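PDB 3U4K: fimbria adhesin protein from Klebsiella pneumoniae, which binds human collagen V through its receptor-binding domain, the part crystallised here, and so probably lets the fimbriae attach the bacterium to host tissue. Local coordinates for residues A[74-80]-A[120-126]; A[25-29]-A[162-166]; A[63-69]-A[126-132]; A[33-39]-A[55-61]. All blocks are in the same frame, centred on the assembly; numbering follows the deposited sequence.

Interaction 1 (A[74-80]-A[120-126]); sequences NTTLKSD and SYTTTGS
Lys78, extended over chi1 to chi3 (t, t, t) with chi4 p, runs alongside Thr122 and on to Ser120. Its CG lies 4.1 Å from Thr122 OG1, and its NZ makes a weak hydrogen bond of 3.0 Å to Ser120 OG. Lys78 NZ also forms a long salt bridge with Asp80 OD2 at 3.8 Å. The two backbones are extended and antiparallel: the axes approach to 4.4 Å and their directions differ by 167°. Thr75 pairs with Gly125, Leu77 with Thr123 and Ser79 with Tyr121 as hydrogen-bonded pairs. Their bonds are Thr75 N to Gly125 O 2.7 Å, Gly125 N to Thr75 O 2.8 Å, Leu77 N to Thr123 O 2.7 Å, Thr123 N to Leu77 O 3.1 Å, and 2.7 Å both from Ser79 N to Tyr121 O and from Tyr121 N to Ser79 O. This ladder is the edge of a five-stranded mixed sheet in the jelly-roll barrel, with 119-125 as an outermost strand. Thr76-Thr124, Lys78-Thr122 and Asp80-Ser120 are the non-hydrogen-bonded pairs, with CA atoms 4.0 to 4.4 Å apart. Their side chains share one polar face; there Thr76 CB sits 3.3 Å from Thr124 OG1. On the other face, Leu77 (m, t) and Thr123 pack on Phe128, while Ser79 and Tyr121 touch Tyr159. Thr75 OG1, on the Leu77 face, is hydrogen-bonded to Ser24, a residue of the N-terminal construct extension.

Interaction 2 (A[25-29]-A[162-166]); sequences SCWQS and GFTIL
The disulfide-linked N-terminal strand of the jelly-roll domain here meets the loop between strands 154-160 and 166-170. Cys26 is bonded to Cys71, and the weakly bonded strand, about 26-28, lies beside strand 67-71 in a small antiparallel sheet. Segment 162-166 has no regular secondary structure. The backbones stay well apart: CA atoms are 10.1 Å apart for Cys26 and Gly162, and 7.9 Å for Gln28 and Ile165. The Phe163 and Gln28 side chains therefore bridge the gap, the Phe163 ring lying against the carbonyl oxygens of Cys26 and Trp27; 202 Å² is buried. Gly162 has phi 80° and psi 1°, and Phe163 then resumes an extended backbone. The Phe163 side chain (chi1 p, chi2 84°) points toward segment 25-29. Its CE2 is 4.0 Å from Cys26 O and its CZ 4.0 Å from Trp27 O. Phe163 also packs on Val69. Gln28 is extended (t, t), with OE1 3.4 Å from Phe163 CD1. The amide NE2 of Gln28 is hydrogen-bonded to Asn30 O, just past the segment. Trp27 points away from the loop and lies on Thr70. Ile165 and Leu166 both face Tyr159 in a classic beta bulge. Ile165 CG2 comes within 4.2 Å of Gln28 NE2.

Interaction 3 (A[63-69]-A[126-132]); sequences DNNTIYV and SSFRLAG. Unlike the reference sequence in segment 126-132: Ala131 (reference Val).
Arg129 NH1 donates a 2.9 Å hydrogen bond to Asn64 O and forms a salt bridge with Asp63 OD1 at 3.5 Å. Asp63 OD1 also accepts Gly132 N at 3.1 Å. Arg129 (m, t, m) curls back to reach both. The segments, 150° apart end to end, join neighbouring strands 67-71 and 128-129 (outermost) of the jelly-roll domain's small antiparallel sheet. Phe128 N bonds Val69 O at 2.8 Å. Phe128 O takes Tyr68 N at 2.9 Å and, weakly, Val69 N at 3.4 Å. Tyr68 and Val69 thus both face Phe128 in a classic beta bulge. Leu130 CD1 stands over the Tyr68 ring, 3.9 Å from its centroid, a CH-pi contact. Val69 CB meets Phe128 CD2 at 3.9 Å; both side chains also touch Leu77. Ala131 differs from the reference valine and points away from segment 63-69. The Asp63-Arg129 charge pair, the Asn64 carbonyl and the Gly132 amide hold the exposed Asp63 end; around the bulge, backbone hydrogen bonds are joined by aromatic and aliphatic packing.

Interaction 4 (A[33-39]-A[55-61]); sequences YEINMAM and ATKTWTM
The Trp59 indole (chi1 m, chi2 -99°) is the main bump, fitting a hollow lined by Ile35, Met37, Ala38 and Met39. Ile35 CG2 sits over the five-membered ring of Trp59, 3.6 Å from its centroid, a CH-pi contact. Met37 CB is 3.8 Å from Trp59 CH2, and Ala38 O approaches the ring edge, 4.0 Å from Trp59 CZ2. The axes of strands 33-36 and 55-61 approach to 9.1 Å, and their directions differ by 154°, nearly antiparallel. This is face-to-face packing between two sheets of the jelly-roll sandwich: 33-36 pairs with 166-170, and 53-61 with 133-141. At one end the Tyr33 ring lies beside Met61, with Tyr33 CE1 3.6 Å from Met61 CB. Met61 SE is 4.6 Å from the ring centroid, an oblique Met-aromatic contact. Beyond strand 33-36 the chain bends, and Met39 reaches across. Its CE lies 3.8 Å from Ala55 CB, while Met39 CG touches Lys57 CD at 3.7 Å. Met37, Met39 and Met61 are selenomethionines.

From the N terminus, segment 25-29 opens the widest loop, which interaction 2 closes at 162-166. The other three contacts nest inside it. Interaction 4 comes first, joining 33-39 to 55-61, and closes before interaction 3 opens at 63-69. Interaction 1 is nested within interaction 3. Strands 67-71 and 74-83 follow one another, as do 119-125 and 128-129, and interactions 1 and 3 share Ser126. No loops cross. Interactions 1, 2 and 3 gather at one end of the domain, where the small sheet of 26-28, 67-71 and 128-129 meets the five-stranded sheet. Interaction 4 lies nearer the centre. Tyr33 connects it to interactions 2 and 3, through Ile165, and through Tyr68 and Leu130.

Interaction 1 (A[74-80]-A[120-126])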
loop_
_atom_site.group_PDB
_atom_site.type_symbol
_atom_site.label_atom_id
_atom_site.label_comp_id
_atom_site.label_asym_id
_atom_site.label_seq_id
_atom_site.Cartn_x
_atom_site.Cartn_y
_atom_site.Cartn_z
ATOM N N ASN A 74 -17.625 24.392 5.099
ATOM C CA ASN A 74 -17.794 23.269 4.198
ATOM C C ASN A 74 -16.709 23.378 3.131
ATOM O O ASN A 74 -16.667 24.346 2.366
ATOM C CB ASN A 74 -19.189 23.273 3.574
ATOM C CG ASN A 74 -19.703 21.877 3.293
ATOM O OD1 ASN A 74 -19.723 21.430 2.144
ATOM N ND2 ASN A 74 -20.117 21.175 4.348
ATOM N N THR A 75 -15.817 22.394 3.106
ATOM C CA THR A 75 -14.620 22.452 2.272
ATOM C C THR A 75 -14.584 21.305 1.271
ATOM O O THR A 75 -14.993 20.187 1.583
ATOM C CB THR A 75 -13.343 22.420 3.144
ATOM O OG1 THR A 75 -13.421 23.439 4.150
ATOM C CG2 THR A 75 -12.090 22.637 2.298
ATOM N N THR A 76 -14.096 21.603 0.069
ATOM C CA THR A 76 -13.854 20.592 -0.961
ATOM C C THR A 76 -12.385 20.138 -0.947
ATOM O O THR A 76 -11.479 20.909 -1.271
ATOM C CB THR A 76 -14.297 21.077 -2.364
ATOM O OG1 THR A 76 -13.884 20.129 -3.355
ATOM C CG2 THR A 76 -13.721 22.462 -2.703
ATOM N N LEU A 77 -12.162 18.886 -0.553
ATOM C CA LEU A 77 -10.806 18.366 -0.354
ATOM C C LEU A 77 -10.387 17.291 -1.345
ATOM O O LEU A 77 -11.191 16.442 -1.741
ATOM C CB LEU A 77 -10.633 17.828 1.071
ATOM C CG LEU A 77 -10.403 18.826 2.208
ATOM C CD1 LEU A 77 -10.319 18.081 3.531
ATOM C CD2 LEU A 77 -9.149 19.668 1.993
ATOM N N LYS A 78 -9.112 17.337 -1.724
ATOM C CA LYS A 78 -8.504 16.340 -2.600
ATOM C C LYS A 78 -7.505 15.492 -1.804
ATOM O O LYS A 78 -6.474 15.994 -1.351
ATOM C CB LYS A 78 -7.821 17.038 -3.778
ATOM C CG LYS A 78 -7.029 16.131 -4.704
ATOM C CD LYS A 78 -6.162 16.961 -5.640
ATOM C CE LYS A 78 -5.208 16.098 -6.449
ATOM N NZ LYS A 78 -5.933 15.205 -7.393
ATOM N N SER A 79 -7.826 14.212 -1.628
ATOM C CA SER A 79 -6.947 13.278 -0.920
ATOM C C SER A 79 -6.142 12.424 -1.889
ATOM O O SER A 79 -6.707 11.772 -2.763
ATOM C CB SER A 79 -7.748 12.375 0.021
ATOM O OG SER A 79 -7.995 13.017 1.257
ATOM N N ASP A 80 -4.822 12.431 -1.715
ATOM C CA ASP A 80 -3.915 11.676 -2.581
ATOM C C ASP A 80 -3.496 10.339 -1.974
ATOM O O ASP A 80 -3.151 10.263 -0.795
ATOM C CB ASP A 80 -2.671 12.508 -2.910
ATOM C CG ASP A 80 -2.998 13.767 -3.698
ATOM O OD1 ASP A 80 -2.255 14.763 -3.557
ATOM O OD2 ASP A 80 -3.991 13.764 -4.455
ATOM N N SER A 120 -6.067 9.605 -6.600
ATOM C CA SER A 120 -6.542 10.708 -5.770
ATOM C C SER A 120 -8.061 10.726 -5.710
ATOM O O SER A 120 -8.728 10.387 -6.685
ATOM C CB SER A 120 -6.013 12.046 -6.282
ATOM O OG SER A 120 -6.387 12.257 -7.629
ATOM N N TYR A 121 -8.596 11.112 -4.555
ATOM C CA TYR A 121 -10.041 11.196 -4.356
ATOM C C TYR A 121 -10.477 12.593 -3.918
ATOM O O TYR A 121 -9.837 13.220 -3.069
ATOM C CB TYR A 121 -10.511 10.145 -3.348
ATOM C CG TYR A 121 -12.009 10.131 -3.128
ATOM C CD1 TYR A 121 -12.883 9.741 -4.147
ATOM C CD2 TYR A 121 -12.552 10.504 -1.901
ATOM C CE1 TYR A 121 -14.254 9.730 -3.949
ATOM C CE2 TYR A 121 -13.923 10.494 -1.691
ATOM C CZ TYR A 121 -14.768 10.107 -2.715
ATOM O OH TYR A 121 -16.127 10.096 -2.508
ATOM N N THR A 122 -11.573 13.070 -4.503
ATOM C CA THR A 122 -12.114 14.383 -4.174
ATOM C C THR A 122 -13.529 14.280 -3.612
ATOM O O THR A 122 -14.375 13.566 -4.155
ATOM C CB THR A 122 -12.096 15.327 -5.390
ATOM O OG1 THR A 122 -10.817 15.253 -6.030
ATOM C CG2 THR A 122 -12.355 16.768 -4.960
ATOM N N THR A 123 -13.763 14.991 -2.513
ATOM C CA THR A 123 -15.081 15.083 -1.883
ATOM C C THR A 123 -15.225 16.420 -1.142
ATOM O O THR A 123 -14.257 17.176 -1.010
ATOM C CB THR A 123 -15.359 13.887 -0.937
ATOM O OG1 THR A 123 -16.702 13.960 -0.443
ATOM C CG2 THR A 123 -14.385 13.873 0.242
ATOM N N THR A 124 -16.435 16.703 -0.666
ATOM C CA THR A 124 -16.733 17.974 -0.008
ATOM C C THR A 124 -17.463 17.737 1.314
ATOM O O THR A 124 -18.306 16.846 1.416
ATOM C CB THR A 124 -17.542 18.904 -0.942
ATOM O OG1 THR A 124 -16.891 18.972 -2.217
ATOM C CG2 THR A 124 -17.649 20.316 -0.375
ATOM N N GLY A 125 -17.118 18.531 2.325
ATOM C CA GLY A 125 -17.712 18.409 3.655
ATOM C C GLY A 125 -16.961 19.248 4.669
ATOM O O GLY A 125 -16.079 20.030 4.309
ATOM N N SER A 126 -17.315 19.086 5.939
ATOM C CA SER A 126 -16.661 19.815 7.024
ATOM C C SER A 126 -16.046 18.851 8.033
ATOM O O SER A 126 -15.140 19.217 8.780
ATOM C CB SER A 126 -17.650 20.758 7.711
ATOM O OG SER A 126 -18.784 20.048 8.175
#

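Interaction 2 (A[25-29]-A[162-166])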
loop_
_atom_site.group_PDB
_atom_site.type_symbol
_atom_site.label_atom_id
_atom_site.label_comp_id
_atom_site.label_asym_id
_atom_site.label_seq_id
_atom_site.Cartn_x
_atom_site.Cartn_y
_atom_site.Cartn_z
ATOM N N SER A 25 -9.728 26.448 6.719
ATOM C CA SER A 25 -8.603 25.775 7.352
ATOM C C SER A 25 -9.036 24.402 7.860
ATOM O O SER A 25 -10.035 24.281 8.573
ATOM C CB SER A 25 -8.022 26.623 8.489
ATOM O OG SER A 25 -8.899 26.671 9.598
ATOM N N CYS A 26 -8.287 23.374 7.473
ATOM C CA CYS A 26 -8.598 22.001 7.854
ATOM C C CYS A 26 -7.429 21.350 8.581
ATOM O O CYS A 26 -6.298 21.344 8.090
ATOM C CB CYS A 26 -8.993 21.178 6.627
ATOM S SG CYS A 26 -10.409 21.850 5.720
ATOM N N TRP A 27 -7.720 20.804 9.757
ATOM C CA TRP A 27 -6.714 20.169 10.598
ATOM C C TRP A 27 -6.985 18.698 10.745
ATOM O O TRP A 27 -7.981 18.188 10.234
ATOM C CB TRP A 27 -6.663 20.851 11.962
ATOM C CG TRP A 27 -7.984 20.856 12.694
ATOM C CD1 TRP A 27 -8.398 19.993 13.706
ATOM C CD2 TRP A 27 -9.115 21.775 12.493
ATOM N NE1 TRP A 27 -9.662 20.305 14.131
ATOM C CE2 TRP A 27 -10.152 21.363 13.447
ATOM C CE3 TRP A 27 -9.362 22.859 11.654
ATOM C CZ2 TRP A 27 -11.372 22.021 13.536
ATOM C CZ3 TRP A 27 -10.596 23.511 11.752
ATOM C CH2 TRP A 27 -11.576 23.100 12.670
ATOM N N GLN A 28 -6.098 17.996 11.444
ATOM C CA GLN A 28 -6.232 16.556 11.607
ATOM C C GLN A 28 -6.720 16.220 13.007
ATOM O O GLN A 28 -5.981 16.369 13.979
ATOM C CB GLN A 28 -4.906 15.862 11.316
ATOM C CG GLN A 28 -5.034 14.366 11.111
ATOM C CD GLN A 28 -3.701 13.690 10.873
ATOM O OE1 GLN A 28 -2.750 14.317 10.401
ATOM N NE2 GLN A 28 -3.625 12.402 11.194
ATOM N N SER A 29 -7.967 15.766 13.099
ATOM C CA SER A 29 -8.608 15.517 14.393
ATOM C C SER A 29 -8.078 14.292 15.130
ATOM O O SER A 29 -8.066 14.264 16.359
ATOM C CB SER A 29 -10.128 15.431 14.242
ATOM O OG SER A 29 -10.706 16.723 14.320
ATOM N N GLY A 162 -3.094 16.168 1.803
ATOM C CA GLY A 162 -1.920 16.961 2.157
ATOM C C GLY A 162 -1.332 16.582 3.506
ATOM O O GLY A 162 -0.359 17.187 3.954
ATOM N N PHE A 163 -1.943 15.598 4.164
ATOM C CA PHE A 163 -1.385 14.982 5.369
ATOM C C PHE A 163 -1.925 13.568 5.560
ATOM O O PHE A 163 -3.082 13.290 5.243
ATOM C CB PHE A 163 -1.614 15.840 6.620
ATOM C CG PHE A 163 -3.029 16.312 6.799
ATOM C CD1 PHE A 163 -3.980 15.497 7.405
ATOM C CD2 PHE A 163 -3.405 17.590 6.394
ATOM C CE1 PHE A 163 -5.282 15.939 7.581
ATOM C CE2 PHE A 163 -4.705 18.039 6.569
ATOM C CZ PHE A 163 -5.643 17.212 7.163
ATOM N N THR A 164 -1.079 12.682 6.076
ATOM C CA THR A 164 -1.402 11.260 6.164
ATOM C C THR A 164 -2.471 10.967 7.215
ATOM O O THR A 164 -2.306 11.289 8.392
ATOM C CB THR A 164 -0.138 10.407 6.441
ATOM O OG1 THR A 164 0.868 10.699 5.464
ATOM C CG2 THR A 164 -0.459 8.917 6.386
ATOM N N ILE A 165 -3.564 10.356 6.769
ATOM C CA ILE A 165 -4.607 9.867 7.674
ATOM C C ILE A 165 -4.710 8.346 7.593
ATOM O O ILE A 165 -5.332 7.705 8.445
ATOM C CB ILE A 165 -5.981 10.525 7.410
ATOM C CG1 ILE A 165 -6.447 10.278 5.971
ATOM C CG2 ILE A 165 -5.926 12.020 7.715
ATOM C CD1 ILE A 165 -7.950 10.318 5.797
ATOM N N LEU A 166 -4.091 7.778 6.562
ATOM C CA LEU A 166 -4.014 6.329 6.399
ATOM C C LEU A 166 -2.620 5.936 5.939
ATOM O O LEU A 166 -2.184 6.318 4.851
ATOM C CB LEU A 166 -5.075 5.836 5.409
ATOM C CG LEU A 166 -5.146 4.341 5.079
ATOM C CD1 LEU A 166 -5.274 3.477 6.329
ATOM C CD2 LEU A 166 -6.298 4.077 4.120
#

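Interaction 3 (A[63-69]-A[126-132])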
loop_
_atom_site.group_PDB
_atom_site.type_symbol
_atom_site.label_atom_id
_atom_site.label_comp_id
_atom_site.label_asym_id
_atom_site.label_seq_id
_atom_site.Cartn_x
_atom_site.Cartn_y
_atom_site.Cartn_z
ATOM N N ASP A 63 -15.963 0.026 9.731
ATOM C CA ASP A 63 -16.573 1.325 9.474
ATOM C C ASP A 63 -16.692 2.082 10.794
ATOM O O ASP A 63 -17.209 1.557 11.782
ATOM C CB ASP A 63 -17.921 1.190 8.768
ATOM C CG ASP A 63 -18.084 2.191 7.632
ATOM O OD1 ASP A 63 -17.489 3.296 7.698
ATOM O OD2 ASP A 63 -18.804 1.871 6.662
ATOM N N ASN A 64 -16.188 3.310 10.801
ATOM C CA ASN A 64 -15.882 3.992 12.045
ATOM C C ASN A 64 -16.550 5.348 12.174
ATOM O O ASN A 64 -16.835 6.003 11.173
ATOM C CB ASN A 64 -14.368 4.155 12.165
ATOM C CG ASN A 64 -13.847 3.765 13.527
ATOM O OD1 ASN A 64 -13.093 4.510 14.144
ATOM N ND2 ASN A 64 -14.243 2.587 14.003
ATOM N N ASN A 65 -16.792 5.760 13.416
ATOM C CA ASN A 65 -17.332 7.085 13.700
ATOM C C ASN A 65 -16.253 8.156 13.873
ATOM O O ASN A 65 -16.559 9.349 13.933
ATOM C CB ASN A 65 -18.244 7.040 14.930
ATOM C CG ASN A 65 -19.621 6.475 14.617
ATOM O OD1 ASN A 65 -20.098 6.546 13.481
ATOM N ND2 ASN A 65 -20.273 5.917 15.632
ATOM N N THR A 66 -14.995 7.716 13.935
ATOM C CA THR A 66 -13.854 8.598 14.179
ATOM C C THR A 66 -13.643 9.576 13.026
ATOM O O THR A 66 -13.744 9.202 11.852
ATOM C CB THR A 66 -12.562 7.789 14.421
ATOM O OG1 THR A 66 -12.831 6.715 15.329
ATOM C CG2 THR A 66 -11.465 8.669 15.013
ATOM N N ILE A 67 -13.356 10.828 13.385
ATOM C CA ILE A 67 -13.131 11.906 12.422
ATOM C C ILE A 67 -11.631 12.174 12.307
ATOM O O ILE A 67 -10.974 12.505 13.298
ATOM C CB ILE A 67 -13.850 13.220 12.839
ATOM C CG1 ILE A 67 -15.228 12.951 13.479
ATOM C CG2 ILE A 67 -13.932 14.194 11.668
ATOM C CD1 ILE A 67 -16.285 12.368 12.559
ATOM N N TYR A 68 -11.095 12.032 11.099
ATOM C CA TYR A 68 -9.665 12.215 10.867
ATOM C C TYR A 68 -9.346 13.617 10.368
ATOM O O TYR A 68 -8.286 14.153 10.675
ATOM C CB TYR A 68 -9.121 11.155 9.895
ATOM C CG TYR A 68 -9.289 9.732 10.388
ATOM C CD1 TYR A 68 -8.290 9.106 11.131
ATOM C CD2 TYR A 68 -10.454 9.019 10.123
ATOM C CE1 TYR A 68 -8.448 7.807 11.593
ATOM C CE2 TYR A 68 -10.624 7.724 10.580
ATOM C CZ TYR A 68 -9.618 7.123 11.311
ATOM O OH TYR A 68 -9.796 5.833 11.755
ATOM N N VAL A 69 -10.261 14.201 9.597
ATOM C CA VAL A 69 -10.107 15.578 9.108
ATOM C C VAL A 69 -11.346 16.411 9.443
ATOM O O VAL A 69 -12.479 15.983 9.198
ATOM C CB VAL A 69 -9.833 15.634 7.587
ATOM C CG1 VAL A 69 -9.512 17.053 7.141
ATOM C CG2 VAL A 69 -8.689 14.707 7.211
ATOM N N SER A 126 -17.315 19.086 5.939
ATOM C CA SER A 126 -16.661 19.815 7.024
ATOM C C SER A 126 -16.046 18.851 8.033
ATOM O O SER A 126 -15.140 19.217 8.780
ATOM C CB SER A 126 -17.650 20.758 7.711
ATOM O OG SER A 126 -18.784 20.048 8.175
ATOM N N SER A 127 -16.564 17.624 8.050
ATOM C CA SER A 127 -15.989 16.516 8.811
ATOM C C SER A 127 -15.729 15.347 7.865
ATOM O O SER A 127 -16.484 15.129 6.910
ATOM C CB SER A 127 -16.929 16.075 9.933
ATOM O OG SER A 127 -16.845 16.946 11.045
ATOM N N PHE A 128 -14.659 14.601 8.131
ATOM C CA PHE A 128 -14.252 13.506 7.254
ATOM C C PHE A 128 -13.898 12.244 8.031
ATOM O O PHE A 128 -13.003 12.254 8.882
ATOM C CB PHE A 128 -13.079 13.935 6.368
ATOM C CG PHE A 128 -13.388 15.102 5.473
ATOM C CD1 PHE A 128 -13.845 14.900 4.176
ATOM C CD2 PHE A 128 -13.220 16.411 5.925
ATOM C CE1 PHE A 128 -14.131 15.976 3.348
ATOM C CE2 PHE A 128 -13.511 17.490 5.103
ATOM C CZ PHE A 128 -13.965 17.271 3.811
ATOM N N ARG A 129 -14.618 11.166 7.733
ATOM C CA ARG A 129 -14.326 9.846 8.286
ATOM C C ARG A 129 -13.593 8.997 7.252
ATOM O O ARG A 129 -13.586 9.322 6.059
ATOM C CB ARG A 129 -15.617 9.123 8.686
ATOM C CG ARG A 129 -16.419 9.778 9.796
ATOM C CD ARG A 129 -17.629 8.937 10.189
ATOM N NE ARG A 129 -18.619 8.807 9.114
ATOM C CZ ARG A 129 -18.817 7.708 8.383
ATOM N NH1 ARG A 129 -18.096 6.608 8.593
ATOM N NH2 ARG A 129 -19.749 7.708 7.438
ATOM N N LEU A 130 -12.977 7.911 7.720
ATOM C CA LEU A 130 -12.455 6.880 6.829
ATOM C C LEU A 130 -13.503 5.801 6.641
ATOM O O LEU A 130 -13.970 5.198 7.613
ATOM C CB LEU A 130 -11.158 6.276 7.364
ATOM C CG LEU A 130 -9.855 6.956 6.937
ATOM C CD1 LEU A 130 -8.683 6.355 7.696
ATOM C CD2 LEU A 130 -9.635 6.851 5.432
ATOM N N ALA A 131 -13.874 5.583 5.382
ATOM C CA ALA A 131 -14.878 4.593 5.014
ATOM C C ALA A 131 -14.336 3.194 5.241
ATOM O O ALA A 131 -13.264 2.853 4.738
ATOM C CB ALA A 131 -15.286 4.772 3.559
ATOM N N GLY A 132 -15.073 2.398 6.014
ATOM C CA GLY A 132 -14.735 0.994 6.230
ATOM C C GLY A 132 -14.385 0.333 4.913
ATOM O O GLY A 132 -15.140 0.426 3.936
#

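Interaction 4 (A[33-39]-A[55-61])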
loop_
_atom_site.group_PDB
_atom_site.type_symbol
_atom_site.label_atom_id
_atom_site.label_comp_id
_atom_site.label_asym_id
_atom_site.label_seq_id
_atom_site.Cartn_x
_atom_site.Cartn_y
_atom_site.Cartn_z
ATOM N N TYR A 33 -4.639 6.117 10.780
ATOM C CA TYR A 33 -4.859 4.678 10.882
ATOM C C TYR A 33 -3.657 3.977 10.259
ATOM O O TYR A 33 -3.168 4.394 9.201
ATOM C CB TYR A 33 -6.144 4.288 10.151
ATOM C CG TYR A 33 -6.663 2.904 10.469
ATOM C CD1 TYR A 33 -6.468 1.844 9.585
ATOM C CD2 TYR A 33 -7.361 2.654 11.652
ATOM C CE1 TYR A 33 -6.946 0.573 9.871
ATOM C CE2 TYR A 33 -7.842 1.386 11.948
ATOM C CZ TYR A 33 -7.634 0.352 11.054
ATOM O OH TYR A 33 -8.113 -0.901 11.344
ATOM N N GLU A 34 -3.176 2.925 10.915
ATOM C CA GLU A 34 -1.963 2.234 10.477
ATOM C C GLU A 34 -2.142 0.741 10.287
ATOM O O GLU A 34 -2.798 0.073 11.088
ATOM C CB GLU A 34 -0.823 2.473 11.458
ATOM C CG GLU A 34 -0.067 3.766 11.221
ATOM C CD GLU A 34 0.946 4.045 12.311
ATOM O OE1 GLU A 34 0.588 3.931 13.505
ATOM O OE2 GLU A 34 2.103 4.378 11.974
ATOM N N ILE A 35 -1.546 0.228 9.217
ATOM C CA ILE A 35 -1.508 -1.204 8.961
ATOM C C ILE A 35 -0.051 -1.641 8.866
ATOM O O ILE A 35 0.703 -1.133 8.030
ATOM C CB ILE A 35 -2.244 -1.572 7.653
ATOM C CG1 ILE A 35 -3.713 -1.156 7.724
ATOM C CG2 ILE A 35 -2.139 -3.065 7.380
ATOM C CD1 ILE A 35 -4.399 -1.083 6.379
ATOM N N ASN A 36 0.344 -2.564 9.739
ATOM C CA ASN A 36 1.611 -3.270 9.581
ATOM C C ASN A 36 1.397 -4.421 8.599
ATOM O O ASN A 36 0.598 -5.323 8.855
ATOM C CB ASN A 36 2.132 -3.774 10.934
ATOM C CG ASN A 36 3.368 -4.653 10.802
ATOM O OD1 ASN A 36 4.293 -4.355 10.036
ATOM N ND2 ASN A 36 3.390 -5.743 11.558
HETATM N N MSE A 37 2.109 -4.381 7.476
HETATM C CA MSE A 37 1.856 -5.304 6.364
HETATM C C MSE A 37 2.636 -6.597 6.450
HETATM O O MSE A 37 3.072 -7.132 5.429
HETATM C CB MSE A 37 2.139 -4.580 5.046
HETATM C CG MSE A 37 1.213 -3.376 4.862
HETATM SE SE MSE A 37 1.364 -2.607 3.048
HETATM C CE MSE A 37 3.264 -2.082 3.101
ATOM N N ALA A 38 2.805 -7.117 7.666
ATOM C CA ALA A 38 3.566 -8.349 7.899
ATOM C C ALA A 38 2.959 -9.548 7.170
ATOM O O ALA A 38 1.785 -9.875 7.363
ATOM C CB ALA A 38 3.680 -8.631 9.391
HETATM N N MSE A 39 3.769 -10.190 6.328
HETATM C CA MSE A 39 3.315 -11.330 5.525
HETATM C C MSE A 39 4.105 -12.575 5.837
HETATM O O MSE A 39 3.701 -13.675 5.465
HETATM C CB MSE A 39 3.397 -11.006 4.031
HETATM C CG MSE A 39 2.347 -9.967 3.633
HETATM SE SE MSE A 39 1.924 -9.982 1.699
HETATM C CE MSE A 39 1.363 -11.867 1.528
ATOM N N ALA A 55 1.956 -13.933 -3.810
ATOM C CA ALA A 55 1.250 -13.931 -2.534
ATOM C C ALA A 55 0.433 -12.652 -2.366
ATOM O O ALA A 55 0.787 -11.599 -2.907
ATOM C CB ALA A 55 2.226 -14.101 -1.381
ATOM N N THR A 56 -0.662 -12.758 -1.619
ATOM C CA THR A 56 -1.547 -11.627 -1.360
ATOM C C THR A 56 -1.987 -11.604 0.105
ATOM O O THR A 56 -2.098 -12.655 0.745
ATOM C CB THR A 56 -2.770 -11.635 -2.311
ATOM O OG1 THR A 56 -3.520 -10.428 -2.143
ATOM C CG2 THR A 56 -3.679 -12.831 -2.048
ATOM N N LYS A 57 -2.221 -10.407 0.637
ATOM C CA LYS A 57 -2.755 -10.265 1.994
ATOM C C LYS A 57 -3.706 -9.079 2.109
ATOM O O LYS A 57 -3.451 -8.009 1.551
ATOM C CB LYS A 57 -1.634 -10.154 3.026
ATOM C CG LYS A 57 -2.041 -10.607 4.418
ATOM C CD LYS A 57 -0.839 -10.753 5.338
ATOM C CE LYS A 57 -1.060 -11.839 6.380
ATOM N NZ LYS A 57 -2.312 -11.642 7.160
ATOM N N THR A 58 -4.794 -9.280 2.850
ATOM C CA THR A 58 -5.844 -8.274 2.983
ATOM C C THR A 58 -6.159 -7.955 4.444
ATOM O O THR A 58 -6.453 -8.850 5.235
ATOM C CB THR A 58 -7.121 -8.701 2.225
ATOM O OG1 THR A 58 -6.881 -8.605 0.818
ATOM C CG2 THR A 58 -8.303 -7.821 2.581
ATOM N N TRP A 59 -6.079 -6.672 4.783
ATOM C CA TRP A 59 -6.506 -6.180 6.085
ATOM C C TRP A 59 -7.772 -5.386 5.947
ATOM O O TRP A 59 -7.957 -4.657 4.970
ATOM C CB TRP A 59 -5.429 -5.312 6.713
ATOM C CG TRP A 59 -4.105 -6.009 6.853
ATOM C CD1 TRP A 59 -3.581 -6.615 7.989
ATOM C CD2 TRP A 59 -3.083 -6.192 5.816
ATOM N NE1 TRP A 59 -2.343 -7.145 7.732
ATOM C CE2 TRP A 59 -1.987 -6.929 6.448
ATOM C CE3 TRP A 59 -2.972 -5.835 4.474
ATOM C CZ2 TRP A 59 -0.841 -7.281 5.751
ATOM C CZ3 TRP A 59 -1.810 -6.198 3.782
ATOM C CH2 TRP A 59 -0.771 -6.901 4.408
ATOM N N THR A 60 -8.658 -5.522 6.927
ATOM C CA THR A 60 -9.900 -4.760 6.938
ATOM C C THR A 60 -9.869 -3.683 8.025
ATOM O O THR A 60 -9.228 -3.850 9.069
ATOM C CB THR A 60 -11.138 -5.668 7.134
ATOM O OG1 THR A 60 -11.103 -6.261 8.438
ATOM C CG2 THR A 60 -11.186 -6.770 6.074
HETATM N N MSE A 61 -10.548 -2.571 7.759
HETATM C CA MSE A 61 -10.776 -1.544 8.773
HETATM C C MSE A 61 -12.262 -1.409 8.943
HETATM O O MSE A 61 -12.984 -1.186 7.965
HETATM C CB MSE A 61 -10.129 -0.205 8.427
HETATM C CG MSE A 61 -10.346 0.226 6.980
HETATM SE SE MSE A 61 -9.105 1.695 6.560
HETATM C CE MSE A 61 -8.105 0.784 5.124
#